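Local coordinates for protein aspartokinase (Synechocystis, PDB 3L76) that probably phosphorylates the beta-carboxyl group of aspartate with ATP, at the head of lysine and threonine biosynthesis, and binds both these amino acids in its ACT domains, at residues 204-209 / 391-396; 298-303 / 315-320; 433-438 / 530-535; 536-541 / 564-569. All blocks are in the same frame, centred on the assembly; numbering follows the deposited sequence. Where two conformers were deposited one is given.

The four interactions link the kinase part of the chain to two lysine sites among its ACT domains. Interactions 2 and 4, with centres about 10 Å apart, grip the same lysine (chain E) from two ACT domains and touch where Asp298 meets Gly539 and Pro541. Interaction 3 lies about 8 Å from interaction 4, centre to centre; its strand 520-533 pairs with strand 567-573, and Ile532 N to Ile568 O measures 2.9 Å. Interaction 1 touches the second lysine (chain F) and meets interaction 4 through a salt bridge from Lys395 NZ to Glu565 OE1 of 2.9 Å. It also packs Leu205 on Val533 of interaction 3. A chain of contacts thus joins both effector sites to the kinase domain.

Interaction 1. Residues 204-209 / 391-396; sequences ELASLG and TSEVKV. With LYS (lysine), chain F.
Glu204, at the end of helix 199-204 in the amino acid kinase domain, forks its carboxylate against Ser392 and Glu393 on a turn of an ACT domain. Glu204 OE1 accepts a hydrogen bond from the backbone N of Glu393 at 3.0 Å, and Glu204 OE2 accepts one from the hydroxyl of Ser392, OE2 to OG 2.6 Å. Both oxygens use their syn lone pairs, and a bend at chi2 (-69°) turns CD of Glu204 to present them. OE2 has a further partner in the hydroxyl of Ser564. Serine suits its place because Ser392 OG also accepts a weak hydrogen bond from the backbone N of Lys395 while donating one to Glu204 OE2. Beside this, Ala206 CB rests 4.2 Å from Glu393 CG, a loose apolar contact. An alanine in place of Glu204 would probably leave Ser392 OG and Glu393 N without their acceptor and the turn less firmly tied to the helix. On the same turn the carbonyl of Glu393 accepts a weak hydrogen bond from NZ of the lysine (chain F). The chemistry implies a buried carboxylate stabilised, probably as the anion, by donors from the very turn that contacts the effector, a polar tie between catalytic and regulatory parts.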
loop_
_atom_site.group_PDB
_atom_site.type_symbol
_atom_site.label_atom_id
_atom_site.label_comp_id
_atom_site.label_asym_id
_atom_site.label_seq_id
_atom_site.Cartn_x
_atom_site.Cartn_y
_atom_site.Cartn_z
ATOM N N GLU A 204 -17.015 2.563 31.070
ATOM C CA GLU A 204 -17.121 3.734 31.938
ATOM C C GLU A 204 -15.741 4.237 32.354
ATOM O O GLU A 204 -15.583 5.405 32.690
ATOM C CB GLU A 204 -18.001 3.467 33.165
ATOM C CG GLU A 204 -19.495 3.368 32.866
ATOM C CD GLU A 204 -20.123 4.703 32.457
ATOM O OE1 GLU A 204 -19.391 5.671 32.181
ATOM O OE2 GLU A 204 -21.365 4.784 32.386
ATOM N N LEU A 205 -14.746 3.352 32.313
ATOM C CA LEU A 205 -13.369 3.718 32.648
ATOM C C LEU A 205 -12.514 3.806 31.383
ATOM O O LEU A 205 -11.312 3.550 31.416
ATOM C CB LEU A 205 -12.752 2.715 33.635
ATOM C CG LEU A 205 -13.314 2.696 35.064
ATOM C CD1 LEU A 205 -13.028 1.377 35.800
ATOM C CD2 LEU A 205 -12.804 3.890 35.870
ATOM N N ALA A 206 -13.144 4.168 30.271
ATOM C CA ALA A 206 -12.455 4.298 28.985
ATOM C C ALA A 206 -11.055 4.895 29.085
ATOM O O ALA A 206 -10.122 4.423 28.435
ATOM C CB ALA A 206 -13.288 5.110 28.019
ATOM N N SER A 207 -10.912 5.937 29.892
ATOM C CA SER A 207 -9.632 6.622 30.039
ATOM C C SER A 207 -8.531 5.699 30.567
ATOM O O SER A 207 -7.365 5.862 30.216
ATOM C CB SER A 207 -9.774 7.847 30.956
ATOM O OG SER A 207 -9.764 7.467 32.323
ATOM N N LEU A 208 -8.891 4.741 31.418
ATOM C CA LEU A 208 -7.917 3.768 31.918
ATOM C C LEU A 208 -7.384 2.855 30.802
ATOM O O LEU A 208 -6.389 2.157 30.976
ATOM C CB LEU A 208 -8.514 2.933 33.059
ATOM C CG LEU A 208 -8.221 3.336 34.512
ATOM C CD1 LEU A 208 -7.880 4.831 34.660
ATOM C CD2 LEU A 208 -9.384 2.938 35.400
ATOM N N GLY A 209 -8.050 2.862 29.656
ATOM C CA GLY A 209 -7.589 2.091 28.525
ATOM C C GLY A 209 -7.227 2.973 27.347
ATOM O O GLY A 209 -7.032 2.489 26.230
ATOM N N THR A 391 -24.773 12.913 32.836
ATOM C CA THR A 391 -23.892 12.151 31.965
ATOM C C THR A 391 -22.891 11.247 32.690
ATOM O O THR A 391 -22.405 11.557 33.782
ATOM C CB THR A 391 -23.115 13.046 30.981
ATOM O OG1 THR A 391 -22.373 14.034 31.705
ATOM C CG2 THR A 391 -24.067 13.712 30.017
ATOM N N SER A 392 -22.606 10.103 32.066
ATOM C CA SER A 392 -21.410 9.329 32.401
ATOM C C SER A 392 -20.463 9.384 31.201
ATOM O O SER A 392 -20.554 10.292 30.377
ATOM C CB SER A 392 -21.746 7.884 32.844
ATOM O OG SER A 392 -22.365 7.124 31.815
ATOM N N GLU A 393 -19.558 8.423 31.083
ATOM C CA GLU A 393 -18.690 8.389 29.909
ATOM C C GLU A 393 -19.434 7.964 28.649
ATOM O O GLU A 393 -19.194 8.495 27.581
ATOM C CB GLU A 393 -17.516 7.448 30.134
ATOM C CG GLU A 393 -16.423 7.637 29.124
ATOM C CD GLU A 393 -15.698 8.950 29.330
ATOM O OE1 GLU A 393 -15.893 9.888 28.527
ATOM O OE2 GLU A 393 -14.937 9.045 30.309
ATOM N N VAL A 394 -20.379 7.042 28.808
ATOM C CA VAL A 394 -21.023 6.408 27.668
ATOM C C VAL A 394 -22.550 6.491 27.735
ATOM O O VAL A 394 -23.269 5.899 26.913
ATOM C CB VAL A 394 -20.554 4.938 27.516
ATOM C CG1 VAL A 394 -19.111 4.889 27.054
ATOM C CG2 VAL A 394 -20.709 4.190 28.830
ATOM N N LYS A 395 -23.055 7.255 28.698
ATOM C CA LYS A 395 -24.502 7.481 28.787
ATOM C C LYS A 395 -24.840 8.933 28.990
ATOM O O LYS A 395 -24.202 9.628 29.791
ATOM C CB LYS A 395 -25.122 6.696 29.967
ATOM C CG LYS A 395 -25.362 5.237 29.679
ATOM C CD LYS A 395 -26.129 4.578 30.788
ATOM C CE LYS A 395 -26.152 3.075 30.596
ATOM N NZ LYS A 395 -27.066 2.416 31.571
ATOM N N VAL A 396 -25.861 9.395 28.293
ATOM C CA VAL A 396 -26.566 10.592 28.748
ATOM C C VAL A 396 -27.978 10.224 29.242
ATOM O O VAL A 396 -28.787 9.655 28.505
ATOM C CB VAL A 396 -26.529 11.766 27.722
ATOM C CG1 VAL A 396 -26.372 11.257 26.327
ATOM C CG2 VAL A 396 -27.762 12.659 27.859
HETATM N N LYS F . -19.105 13.992 23.719
HETATM C CA LYS F . -20.555 13.946 23.491
HETATM C C LYS F . -21.107 15.191 22.810
HETATM O O LYS F . -20.440 16.252 22.822
HETATM C CB LYS F . -21.303 13.680 24.808
HETATM C CG LYS F . -21.011 12.311 25.417
HETATM C CD LYS F . -21.396 12.222 26.885
HETATM C CE LYS F . -20.290 12.751 27.777
HETATM N NZ LYS F . -19.758 11.712 28.709
HETATM O OXT LYS F . -22.227 15.126 22.242
#

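Interaction 2. Residues 298-303 / 315-320. With LYS (lysine), chain E.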
loop_
_atom_site.group_PDB
_atom_site.type_symbol
_atom_site.label_atom_id
_atom_site.label_comp_id
_atom_site.label_asym_id
_atom_site.label_seq_id
_atom_site.Cartn_x
_atom_site.Cartn_y
_atom_site.Cartn_z
ATOM N N ASP A 298 -30.842 1.849 48.744
ATOM C CA ASP A 298 -30.029 1.940 47.539
ATOM C C ASP A 298 -30.457 3.117 46.667
ATOM O O ASP A 298 -31.652 3.381 46.494
ATOM C CB ASP A 298 -30.076 0.645 46.737
ATOM C CG ASP A 298 -29.199 0.701 45.513
ATOM O OD1 ASP A 298 -27.962 0.784 45.666
ATOM O OD2 ASP A 298 -29.750 0.675 44.397
ATOM N N ILE A 299 -29.472 3.818 46.115
ATOM C CA ILE A 299 -29.737 4.982 45.269
ATOM C C ILE A 299 -29.322 4.764 43.787
ATOM O O ILE A 299 -28.334 4.094 43.495
ATOM C CB ILE A 299 -29.015 6.227 45.824
ATOM C CG1 ILE A 299 -29.498 6.525 47.241
ATOM C CG2 ILE A 299 -29.196 7.427 44.887
ATOM C CD1 ILE A 299 -29.225 7.922 47.687
ATOM N N ASP A 300 -30.094 5.329 42.865
ATOM C CA ASP A 300 -29.743 5.344 41.450
ATOM C C ASP A 300 -29.080 6.658 41.018
ATOM O O ASP A 300 -27.875 6.800 41.137
ATOM C CB ASP A 300 -30.974 5.107 40.577
ATOM C CG ASP A 300 -30.628 5.081 39.094
ATOM O OD1 ASP A 300 -29.457 4.795 38.793
ATOM O OD2 ASP A 300 -31.508 5.357 38.249
ATOM N N LEU A 301 -29.871 7.599 40.499
ATOM C CA LEU A 301 -29.353 8.899 40.087
ATOM C C LEU A 301 -28.927 9.789 41.264
ATOM O O LEU A 301 -29.627 9.911 42.267
ATOM C CB LEU A 301 -30.385 9.651 39.235
ATOM C CG LEU A 301 -30.583 9.267 37.769
ATOM C CD1 LEU A 301 -31.906 9.813 37.259
ATOM C CD2 LEU A 301 -29.418 9.764 36.900
ATOM N N ILE A 302 -27.763 10.407 41.129
ATOM C CA ILE A 302 -27.398 11.531 41.976
ATOM C C ILE A 302 -26.991 12.705 41.082
ATOM O O ILE A 302 -26.030 12.620 40.304
ATOM C CB ILE A 302 -26.275 11.185 42.977
ATOM C CG1 ILE A 302 -26.657 9.953 43.797
ATOM C CG2 ILE A 302 -25.974 12.392 43.897
ATOM C CD1 ILE A 302 -25.614 9.565 44.818
ATOM N N ILE A 303 -27.744 13.791 41.181
ATOM C CA ILE A 303 -27.508 14.960 40.348
ATOM C C ILE A 303 -27.302 16.230 41.186
ATOM O O ILE A 303 -28.149 16.627 41.988
ATOM C CB ILE A 303 -28.670 15.162 39.345
ATOM C CG1 ILE A 303 -28.961 13.856 38.597
ATOM C CG2 ILE A 303 -28.379 16.316 38.380
ATOM C CD1 ILE A 303 -30.035 13.981 37.529
ATOM N N ALA A 315 -30.077 16.219 44.362
ATOM C CA ALA A 315 -31.193 15.398 43.920
ATOM C C ALA A 315 -30.738 13.978 43.737
ATOM O O ALA A 315 -29.604 13.732 43.361
ATOM C CB ALA A 315 -31.805 15.936 42.645
ATOM N N PHE A 316 -31.618 13.043 44.062
ATOM C CA PHE A 316 -31.348 11.634 43.822
ATOM C C PHE A 316 -32.639 10.903 43.492
ATOM O O PHE A 316 -33.729 11.425 43.714
ATOM C CB PHE A 316 -30.603 10.987 44.989
ATOM C CG PHE A 316 -31.348 11.017 46.289
ATOM C CD1 PHE A 316 -32.179 9.983 46.648
ATOM C CD2 PHE A 316 -31.194 12.074 47.166
ATOM C CE1 PHE A 316 -32.854 10.004 47.861
ATOM C CE2 PHE A 316 -31.873 12.101 48.373
ATOM C CZ PHE A 316 -32.700 11.065 48.716
ATOM N N THR A 317 -32.522 9.722 42.899
ATOM C CA THR A 317 -33.706 8.918 42.657
ATOM C C THR A 317 -33.603 7.588 43.345
ATOM O O THR A 317 -32.531 7.112 43.698
ATOM C CB THR A 317 -33.997 8.673 41.153
ATOM O OG1 THR A 317 -32.978 7.834 40.581
ATOM C CG2 THR A 317 -34.104 10.000 40.411
ATOM N N VAL A 318 -34.753 6.962 43.453
ATOM C CA VAL A 318 -34.918 5.803 44.267
ATOM C C VAL A 318 -36.077 5.044 43.602
ATOM O O VAL A 318 -36.837 5.619 42.813
ATOM C CB VAL A 318 -35.234 6.345 45.685
ATOM C CG1 VAL A 318 -36.604 5.960 46.216
ATOM C CG2 VAL A 318 -34.023 6.297 46.643
ATOM N N VAL A 319 -36.173 3.749 43.865
ATOM C CA VAL A 319 -37.299 2.955 43.390
ATOM C C VAL A 319 -38.601 3.493 44.005
ATOM O O VAL A 319 -38.612 3.883 45.172
ATOM C CB VAL A 319 -37.065 1.473 43.750
ATOM C CG1 VAL A 319 -38.384 0.735 43.958
ATOM C CG2 VAL A 319 -36.204 0.816 42.669
ATOM N N LYS A 320 -39.678 3.519 43.218
ATOM C CA LYS A 320 -40.963 4.079 43.642
ATOM C C LYS A 320 -41.419 3.703 45.066
ATOM O O LYS A 320 -41.903 4.553 45.830
ATOM C CB LYS A 320 -42.075 3.707 42.652
ATOM C CG LYS A 320 -42.169 4.583 41.417
ATOM C CD LYS A 320 -43.426 4.255 40.601
ATOM C CE LYS A 320 -43.378 4.905 39.213
ATOM N NZ LYS A 320 -42.760 6.282 39.169
HETATM N N LYS E . -26.378 2.628 44.256
HETATM C CA LYS E . -25.197 3.181 44.904
HETATM C C LYS E . -25.581 3.796 46.257
HETATM O O LYS E . -26.766 3.839 46.626
HETATM C CB LYS E . -24.499 4.209 44.002
HETATM C CG LYS E . -25.395 5.369 43.513
HETATM C CD LYS E . -24.602 6.344 42.618
HETATM C CE LYS E . -24.386 5.782 41.214
HETATM N NZ LYS E . -25.698 5.379 40.594
HETATM O OXT LYS E . -24.719 4.237 47.020
HETATM O O HOH W 1 -34.252 2.162 45.140
#
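Thr317 meets Asp300 and Leu301 through OG1, and Leu301 alone through CG2. Its chi1 of 68° puts OG1 between the backbone N and the carbonyl carbon, where it accepts a hydrogen bond from Leu301 N at 3.1 Å and also hydrogen-bonds to Gln270. CG2, anti to the carbonyl carbon, lies 3.8 Å from Leu301 CD1, so threonine serves with a polar and an apolar arm at once. An alanine here would probably leave Leu301 N without this acceptor and open a gap beside the Leu301 methyl. Asp300 lies alongside Thr317, pointing the same way, and its OD2 continues to Lys357 and Gln270; its backbone N bonds to Thr317 O at 3.1 Å. Phe316 also holds CG between its backbone N and carbonyl carbon (chi1 61°), and Ile299 crosses it at about a right angle, CD1 4.2 Å from the ring centroid, an off-centre CH-pi contact. Further on, Ile303 and Ala315 form an antiparallel hydrogen-bonded pair, and Ile302 opposite Phe316 a non-hydrogen-bonded one. The lysine (chain E) is bound by 298-300: its N meets Asp298 OD1 at 2.8 Å, and its NZ meets Asp300 O at 2.7 Å. In this ACT-domain hairpin Ile299, Ile302 and Phe316 pack on helix 284-294 through Phe289 and Ile292, while Ile303 and Ala315 face strands 388-391 and 475-479.

Interaction 3. Residues 433-438 / 530-535; sequences PAVRGV and VSIVGS
Val533 O takes two backbone donors, Arg436 N at 2.7 Å and Gly437 N at 3.3 Å, the signature of a classic beta bulge. It occurs where strand 437-453 begins beside the end of its antiparallel partner, strand 520-533, whose residues 530-535 lie within an ACT domain. The Arg436 donor lies in the plane of the Val533 carbonyl, and that of Gly437 is tilted from it by 18°. Within the bulge Val533 N returns a bond to Gly437 O at 3.0 Å, nearly along the C=O axis; next to it Val438 faces Ile532 as a non-hydrogen-bonded pair. Beta-branched residues suit these extended positions and fill the face they share. Ile532 divides its branches, CD1 touching Val435 CG2 at 3.7 Å and CG2 meeting Val438 CG1, while Phe588 lies against both Val435 and Ile532. The chain of Arg436, bent at chi2 and chi3, ends in a salt bridge from NH1 to Glu201 of helix 199-204, which ties the bulge to the kinase domain. Glycine suits position 534 because a CB there would run into the backbone of 434-435; instead Gly534 CA comes 3.3 Å from Ala434 O in a CA-H...O contact.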
loop_
_atom_site.group_PDB
_atom_site.type_symbol
_atom_site.label_atom_id
_atom_site.label_comp_id
_atom_site.label_asym_id
_atom_site.label_seq_id
_atom_site.Cartn_x
_atom_site.Cartn_y
_atom_site.Cartn_z
ATOM N N PRO A 433 -17.494 -6.338 43.225
ATOM C CA PRO A 433 -17.073 -5.257 44.126
ATOM C C PRO A 433 -17.802 -3.949 43.839
ATOM O O PRO A 433 -18.228 -3.724 42.705
ATOM C CB PRO A 433 -15.579 -5.082 43.807
ATOM C CG PRO A 433 -15.211 -6.209 42.887
ATOM C CD PRO A 433 -16.470 -6.620 42.206
ATOM N N ALA A 434 -17.920 -3.090 44.848
ATOM C CA ALA A 434 -18.591 -1.810 44.670
ATOM C C ALA A 434 -17.856 -0.902 43.679
ATOM O O ALA A 434 -18.476 -0.315 42.792
ATOM C CB ALA A 434 -18.759 -1.114 46.007
ATOM N N VAL A 435 -16.538 -0.788 43.844
ATOM C CA VAL A 435 -15.709 0.039 42.975
ATOM C C VAL A 435 -14.584 -0.785 42.343
ATOM O O VAL A 435 -13.922 -1.554 43.026
ATOM C CB VAL A 435 -15.107 1.223 43.761
ATOM C CG1 VAL A 435 -13.920 1.840 43.023
ATOM C CG2 VAL A 435 -16.184 2.265 44.045
ATOM N N ARG A 436 -14.368 -0.626 41.041
ATOM C CA ARG A 436 -13.304 -1.352 40.353
ATOM C C ARG A 436 -12.076 -0.483 40.063
ATOM O O ARG A 436 -10.947 -0.947 40.153
ATOM C CB ARG A 436 -13.827 -1.966 39.058
ATOM C CG ARG A 436 -12.814 -2.825 38.325
ATOM C CD ARG A 436 -13.442 -4.134 37.903
ATOM N NE ARG A 436 -13.243 -5.200 38.881
ATOM C CZ ARG A 436 -13.949 -6.325 38.922
ATOM N NH1 ARG A 436 -14.929 -6.538 38.056
ATOM N NH2 ARG A 436 -13.685 -7.238 39.845
ATOM N N GLY A 437 -12.305 0.772 39.699
ATOM C CA GLY A 437 -11.219 1.701 39.450
ATOM C C GLY A 437 -11.672 3.141 39.576
ATOM O O GLY A 437 -12.865 3.420 39.614
ATOM N N VAL A 438 -10.721 4.063 39.641
ATOM C CA VAL A 438 -11.043 5.472 39.803
ATOM C C VAL A 438 -10.201 6.286 38.840
ATOM O O VAL A 438 -9.150 5.835 38.403
ATOM C CB VAL A 438 -10.797 5.958 41.254
ATOM C CG1 VAL A 438 -11.684 5.202 42.219
ATOM C CG2 VAL A 438 -9.345 5.785 41.628
ATOM N N VAL A 530 -13.276 13.841 39.356
ATOM C CA VAL A 530 -12.858 12.601 39.989
ATOM C C VAL A 530 -14.007 11.632 39.847
ATOM O O VAL A 530 -15.147 11.961 40.172
ATOM C CB VAL A 530 -12.562 12.786 41.482
ATOM C CG1 VAL A 530 -11.535 11.793 41.928
ATOM C CG2 VAL A 530 -12.064 14.176 41.748
ATOM N N SER A 531 -13.706 10.440 39.347
ATOM C CA SER A 531 -14.735 9.455 39.058
ATOM C C SER A 531 -14.398 8.105 39.677
ATOM O O SER A 531 -13.242 7.680 39.685
ATOM C CB SER A 531 -14.892 9.277 37.543
ATOM O OG SER A 531 -15.314 10.449 36.884
ATOM N N ILE A 532 -15.414 7.426 40.185
ATOM C CA ILE A 532 -15.261 6.034 40.572
ATOM C C ILE A 532 -16.203 5.203 39.708
ATOM O O ILE A 532 -17.280 5.663 39.348
ATOM C CB ILE A 532 -15.526 5.805 42.075
ATOM C CG1 ILE A 532 -17.012 5.954 42.398
ATOM C CG2 ILE A 532 -14.674 6.752 42.931
ATOM C CD1 ILE A 532 -17.325 5.819 43.858
ATOM N N VAL A 533 -15.769 4.004 39.326
ATOM C CA VAL A 533 -16.570 3.136 38.475
ATOM C C VAL A 533 -16.572 1.733 39.048
ATOM O O VAL A 533 -15.564 1.268 39.564
ATOM C CB VAL A 533 -16.055 3.107 37.029
ATOM C CG1 VAL A 533 -16.734 1.986 36.245
ATOM C CG2 VAL A 533 -16.278 4.456 36.345
ATOM N N GLY A 534 -17.719 1.072 38.974
ATOM C CA GLY A 534 -17.862 -0.253 39.531
ATOM C C GLY A 534 -19.250 -0.791 39.280
ATOM O O GLY A 534 -20.242 -0.155 39.630
ATOM N N SER A 535 -19.308 -1.965 38.662
ATOM C CA SER A 535 -20.560 -2.667 38.408
ATOM C C SER A 535 -21.229 -3.114 39.705
ATOM O O SER A 535 -22.441 -3.314 39.759
ATOM C CB SER A 535 -20.304 -3.888 37.516
ATOM O OG SER A 535 -19.961 -3.474 36.205
#

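Interaction 4. Residues 536-541 / 564-569; sequences GMIGHP and SEIKIS. With LYS (lysine), chain E.
Met537 and Ile538 lie over the backbone of Glu565 and Ile566, and the contact is in large part apolar side chain against peptide. Met537 CG comes 3.3 Å from Glu565 O, put there by a chi1 of 79° that sets CG between the backbone N and the carbonyl carbon. Beyond it, SD reaches Ile568 CD1 at 3.8 Å, and a bend at chi3 carries CE to the carbonyl of Ile566. Ile538 crosses Ile566 with CD1 on CG2 at 3.6 Å. The flexible methionine also borders the lysine (chain E), whose CE lies 3.7 Å from SD and 3.5 Å from Ile568 CG1. Both amino groups of that ligand are held by carbonyls, its N by Met537 O at 3.0 Å and its NZ by Ser564 O at 2.8 Å. Farther out, a type II turn from Met537 to His540, with Gly539 at positive phi, shapes the first loop. Val543 of helix 543-552 lies against Met537, and Phe547 and Phe548 against Ile568, while Glu565 is anchored by salt bridges to Lys395 and Lys357. The chemistry implies recognition by apolar lining and carbonyl acceptors together: thioether and aliphatic carbons border the methylene chain, and carbonyls meet the alpha-amino and the side-chain amino group, which probably suits lysine.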
loop_
_atom_site.group_PDB
_atom_site.type_symbol
_atom_site.label_atom_id
_atom_site.label_comp_id
_atom_site.label_asym_id
_atom_site.label_seq_id
_atom_site.Cartn_x
_atom_site.Cartn_y
_atom_site.Cartn_z
ATOM N N GLY A 536 -20.429 -3.278 40.749
ATOM C CA GLY A 536 -20.947 -3.717 42.024
ATOM C C GLY A 536 -21.756 -2.680 42.785
ATOM O O GLY A 536 -22.379 -3.011 43.786
ATOM N N MET A 537 -21.760 -1.433 42.328
ATOM C CA MET A 537 -22.433 -0.388 43.090
ATOM C C MET A 537 -23.949 -0.414 42.880
ATOM O O MET A 537 -24.697 0.240 43.600
ATOM C CB MET A 537 -21.825 0.997 42.821
ATOM C CG MET A 537 -22.258 1.677 41.529
ATOM S SD MET A 537 -21.599 3.358 41.380
ATOM C CE MET A 537 -19.860 3.094 41.619
ATOM N N ILE A 538 -24.394 -1.207 41.913
ATOM C CA ILE A 538 -25.814 -1.375 41.642
ATOM C C ILE A 538 -26.506 -2.205 42.734
ATOM O O ILE A 538 -26.094 -3.326 43.047
ATOM C CB ILE A 538 -26.030 -2.054 40.283
ATOM C CG1 ILE A 538 -25.458 -1.197 39.154
ATOM C CG2 ILE A 538 -27.494 -2.307 40.037
ATOM C CD1 ILE A 538 -25.569 -1.861 37.778
ATOM N N GLY A 539 -27.566 -1.654 43.313
ATOM C CA GLY A 539 -28.251 -2.324 44.404
ATOM C C GLY A 539 -27.349 -2.517 45.606
ATOM O O GLY A 539 -27.441 -3.524 46.293
ATOM N N HIS A 540 -26.478 -1.542 45.851
ATOM C CA HIS A 540 -25.508 -1.609 46.937
ATOM C C HIS A 540 -25.451 -0.262 47.677
ATOM O O HIS A 540 -24.732 0.649 47.281
ATOM C CB HIS A 540 -24.136 -1.979 46.364
ATOM C CG HIS A 540 -23.114 -2.332 47.399
ATOM N ND1 HIS A 540 -22.341 -1.385 48.033
ATOM C CD2 HIS A 540 -22.738 -3.527 47.906
ATOM C CE1 HIS A 540 -21.533 -1.981 48.891
ATOM N NE2 HIS A 540 -21.755 -3.281 48.834
ATOM N N PRO A 541 -26.234 -0.124 48.752
ATOM C CA PRO A 541 -26.302 1.175 49.428
ATOM C C PRO A 541 -24.963 1.604 50.025
ATOM O O PRO A 541 -24.155 0.758 50.397
ATOM C CB PRO A 541 -27.340 0.945 50.533
ATOM C CG PRO A 541 -28.186 -0.172 50.025
ATOM C CD PRO A 541 -27.238 -1.067 49.262
ATOM N N SER A 564 -24.080 7.588 36.606
ATOM C CA SER A 564 -24.820 6.547 35.887
ATOM C C SER A 564 -24.986 5.388 36.867
ATOM O O SER A 564 -24.637 5.516 38.036
ATOM C CB SER A 564 -24.112 6.112 34.600
ATOM O OG SER A 564 -22.954 5.359 34.863
ATOM N N GLU A 565 -25.520 4.262 36.429
ATOM C CA GLU A 565 -25.685 3.145 37.366
ATOM C C GLU A 565 -24.361 2.641 37.951
ATOM O O GLU A 565 -24.350 2.042 39.017
ATOM C CB GLU A 565 -26.433 1.976 36.720
ATOM C CG GLU A 565 -27.784 2.336 36.107
ATOM C CD GLU A 565 -27.644 3.019 34.774
ATOM O OE1 GLU A 565 -26.501 3.131 34.283
ATOM O OE2 GLU A 565 -28.679 3.424 34.213
ATOM N N ILE A 566 -23.248 2.871 37.259
ATOM C CA ILE A 566 -21.972 2.300 37.697
ATOM C C ILE A 566 -20.820 3.302 37.742
ATOM O O ILE A 566 -19.683 2.934 38.026
ATOM C CB ILE A 566 -21.557 1.058 36.826
ATOM C CG1 ILE A 566 -21.073 1.478 35.437
ATOM C CG2 ILE A 566 -22.717 0.065 36.699
ATOM C CD1 ILE A 566 -20.634 0.299 34.574
ATOM N N LYS A 567 -21.117 4.566 37.459
ATOM C CA LYS A 567 -20.111 5.629 37.522
ATOM C C LYS A 567 -20.619 6.801 38.341
ATOM O O LYS A 567 -21.727 7.279 38.111
ATOM C CB LYS A 567 -19.740 6.135 36.127
ATOM C CG LYS A 567 -18.566 7.103 36.131
ATOM C CD LYS A 567 -18.137 7.515 34.707
ATOM C CE LYS A 567 -16.679 8.002 34.678
ATOM N NZ LYS A 567 -16.395 8.792 33.459
ATOM N N ILE A 568 -19.815 7.240 39.306
ATOM C CA ILE A 568 -20.048 8.503 40.004
ATOM C C ILE A 568 -18.890 9.448 39.704
ATOM O O ILE A 568 -17.728 9.076 39.862
ATOM C CB ILE A 568 -20.192 8.339 41.535
ATOM C CG1 ILE A 568 -21.292 7.335 41.883
ATOM C CG2 ILE A 568 -20.528 9.674 42.170
ATOM C CD1 ILE A 568 -21.072 6.634 43.210
ATOM N N SER A 569 -19.219 10.649 39.232
ATOM C CA SER A 569 -18.249 11.725 39.038
ATOM C C SER A 569 -18.524 12.918 39.977
ATOM O O SER A 569 -19.667 13.371 40.121
ATOM C CB SER A 569 -18.286 12.221 37.589
ATOM O OG SER A 569 -17.849 11.239 36.692
HETATM N N LYS E . -26.378 2.628 44.256
HETATM C CA LYS E . -25.197 3.181 44.904
HETATM C C LYS E . -25.581 3.796 46.257
HETATM O O LYS E . -26.766 3.839 46.626
HETATM C CB LYS E . -24.499 4.209 44.002
HETATM C CG LYS E . -25.395 5.369 43.513
HETATM C CD LYS E . -24.602 6.344 42.618
HETATM C CE LYS E . -24.386 5.782 41.214
HETATM N NZ LYS E . -25.698 5.379 40.594
HETATM O OXT LYS E . -24.719 4.237 47.020
#